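Local coordinates for putative uncharacterized protein (Bacteroides eggerthii DSM 20697, PDB 5BYP) that is of unknown function but has a lipocalin-like fold of the calycin clan, whose relatives often bind small hydrophobic molecules, at residues A[58-63]-A[100-105]. Numbering follows the deposited sequence.
Sequences KLKDDE and ERTFKV
The turn between strands 51-60 and 63-68 meets strand 100-108 here, where the antiparallel sheet takes on its next strand. Glu63 and Lys104 form a non-hydrogen-bonded antiparallel pair, their CA atoms 4.7 Å apart. Beside it, Val105 N gives a nearly straight hydrogen bond (168°) to Asp62 O, 2.9 Å long. Farther along, Phe103 bonds through its backbone to Ile64. The hairpin itself is closed by backbone bonds in both directions between Lys60 and Glu63.

On the face that carries Glu63, Thr102 and Lys104, Glu63 CG lies anti to its carbonyl carbon (chi1 -63°), and the extended side chain passes between Thr102 and Lys104. Its OE1 sits 3.8 Å from Thr102 CG2, and its OE2 lies 3.4 Å from Lys104 CD. Lys60 crosses Thr102 at about a right angle, CE against CG2. Its NZ makes a long salt bridge to Glu63 OE1, 4.0 Å away. Thr102 OG1 is hydrogen-bonded to Ser65 OG. An alanine at Glu63 would probably leave Lys60 without this acidic mate and open a gap between Thr102 and Lys104. This is a beta-hairpin end paired with a neighbouring strand, as in the antiparallel meander of lipocalin-like barrels.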
loop_
_atom_site.group_PDB
_atom_site.type_symbol
_atom_site.label_atom_id
_atom_site.label_comp_id
_atom_site.label_asym_id
_atom_site.label_seq_id
_atom_site.Cartn_x
_atom_site.Cartn_y
_atom_site.Cartn_z
ATOM N N LYS A 58 -3.580 8.675 6.830
ATOM C CA LYS A 58 -4.506 9.408 7.693
ATOM C C LYS A 58 -5.708 8.493 8.020
ATOM O O LYS A 58 -6.265 7.853 7.125
ATOM C CB LYS A 58 -4.946 10.749 7.038
ATOM N N LEU A 59 -6.052 8.382 9.289
ATOM C CA LEU A 59 -7.179 7.548 9.729
ATOM C C LEU A 59 -8.426 8.403 9.957
ATOM O O LEU A 59 -8.384 9.355 10.731
ATOM C CB LEU A 59 -6.824 6.769 11.014
ATOM C CG LEU A 59 -5.593 5.855 10.923
ATOM C CD1 LEU A 59 -5.179 5.378 12.298
ATOM C CD2 LEU A 59 -5.838 4.687 9.997
ATOM N N LYS A 60 -9.515 8.085 9.245
ATOM C CA LYS A 60 -10.795 8.799 9.311
ATOM C C LYS A 60 -11.947 7.798 9.328
ATOM O O LYS A 60 -12.102 7.027 8.387
ATOM C CB LYS A 60 -10.944 9.790 8.122
ATOM C CG LYS A 60 -10.586 9.200 6.738
ATOM C CD LYS A 60 -10.829 10.180 5.594
ATOM C CE LYS A 60 -10.674 9.509 4.249
ATOM N NZ LYS A 60 -10.883 10.454 3.120
ATOM N N ASP A 61 -12.739 7.796 10.409
ATOM C CA ASP A 61 -13.882 6.897 10.593
ATOM C C ASP A 61 -13.445 5.418 10.447
ATOM O O ASP A 61 -12.800 4.892 11.353
ATOM C CB ASP A 61 -15.024 7.248 9.616
ATOM N N ASP A 62 -13.771 4.771 9.310
ATOM C CA ASP A 62 -13.388 3.380 9.039
ATOM C C ASP A 62 -12.546 3.324 7.761
ATOM O O ASP A 62 -12.628 2.372 6.976
ATOM C CB ASP A 62 -14.645 2.486 8.923
ATOM C CG ASP A 62 -14.357 0.992 8.889
ATOM O OD1 ASP A 62 -13.775 0.475 9.874
ATOM O OD2 ASP A 62 -14.738 0.335 7.889
ATOM N N GLU A 63 -11.734 4.364 7.551
ATOM C CA GLU A 63 -10.931 4.502 6.350
ATOM C C GLU A 63 -9.480 4.862 6.662
ATOM O O GLU A 63 -9.195 5.494 7.679
ATOM C CB GLU A 63 -11.543 5.579 5.427
ATOM C CG GLU A 63 -12.942 5.250 4.920
ATOM C CD GLU A 63 -13.440 6.093 3.762
ATOM O OE1 GLU A 63 -13.216 7.327 3.773
ATOM O OE2 GLU A 63 -14.087 5.518 2.855
ATOM N N GLU A 100 -2.134 8.197 -4.437
ATOM C CA GLU A 100 -2.963 8.151 -3.244
ATOM C C GLU A 100 -4.090 7.163 -3.449
ATOM O O GLU A 100 -4.679 7.146 -4.523
ATOM C CB GLU A 100 -3.537 9.559 -2.948
ATOM C CG GLU A 100 -4.184 9.718 -1.558
ATOM C CD GLU A 100 -5.589 9.178 -1.254
ATOM O OE1 GLU A 100 -6.322 8.783 -2.193
ATOM O OE2 GLU A 100 -5.972 9.202 -0.062
ATOM N N ARG A 101 -4.424 6.373 -2.408
ATOM C CA ARG A 101 -5.566 5.439 -2.377
ATOM C C ARG A 101 -6.161 5.370 -0.946
ATOM O O ARG A 101 -5.426 5.208 0.034
ATOM C CB ARG A 101 -5.205 4.022 -2.887
ATOM C CG ARG A 101 -6.390 2.982 -2.770
ATOM C CD ARG A 101 -6.286 1.806 -3.737
ATOM N NE ARG A 101 -6.311 2.292 -5.120
ATOM C CZ ARG A 101 -6.042 1.561 -6.192
ATOM N NH1 ARG A 101 -5.731 0.277 -6.068
ATOM N NH2 ARG A 101 -6.069 2.109 -7.398
ATOM N N THR A 102 -7.499 5.505 -0.859
ATOM C CA THR A 102 -8.294 5.447 0.370
ATOM C C THR A 102 -8.996 4.086 0.430
ATOM O O THR A 102 -9.699 3.700 -0.517
ATOM C CB THR A 102 -9.279 6.627 0.435
ATOM O OG1 THR A 102 -8.544 7.837 0.262
ATOM C CG2 THR A 102 -10.035 6.687 1.757
ATOM N N PHE A 103 -8.732 3.337 1.508
ATOM C CA PHE A 103 -9.276 1.990 1.729
ATOM C C PHE A 103 -10.259 1.963 2.847
ATOM O O PHE A 103 -10.073 2.667 3.840
ATOM C CB PHE A 103 -8.157 1.000 2.092
ATOM C CG PHE A 103 -7.040 0.855 1.104
ATOM C CD1 PHE A 103 -5.926 1.695 1.158
ATOM C CD2 PHE A 103 -7.036 -0.191 0.188
ATOM C CE1 PHE A 103 -4.863 1.526 0.271
ATOM C CE2 PHE A 103 -5.964 -0.370 -0.685
ATOM C CZ PHE A 103 -4.890 0.488 -0.643
ATOM N N LYS A 104 -11.234 1.058 2.756
ATOM C CA LYS A 104 -12.136 0.759 3.856
ATOM C C LYS A 104 -11.464 -0.297 4.713
ATOM O O LYS A 104 -10.982 -1.301 4.179
ATOM C CB LYS A 104 -13.521 0.297 3.352
ATOM C CG LYS A 104 -14.393 1.407 2.727
ATOM C CD LYS A 104 -15.006 2.385 3.752
ATOM C CE LYS A 104 -16.193 1.841 4.518
ATOM N NZ LYS A 104 -16.728 2.847 5.479
ATOM N N VAL A 105 -11.325 -0.032 6.017
ATOM C CA VAL A 105 -10.705 -0.998 6.926
ATOM C C VAL A 105 -11.764 -2.009 7.356
ATOM O O VAL A 105 -12.615 -1.693 8.192
ATOM C CB VAL A 105 -10.023 -0.323 8.135
ATOM C CG1 VAL A 105 -9.330 -1.369 9.025
ATOM C CG2 VAL A 105 -9.033 0.753 7.669
#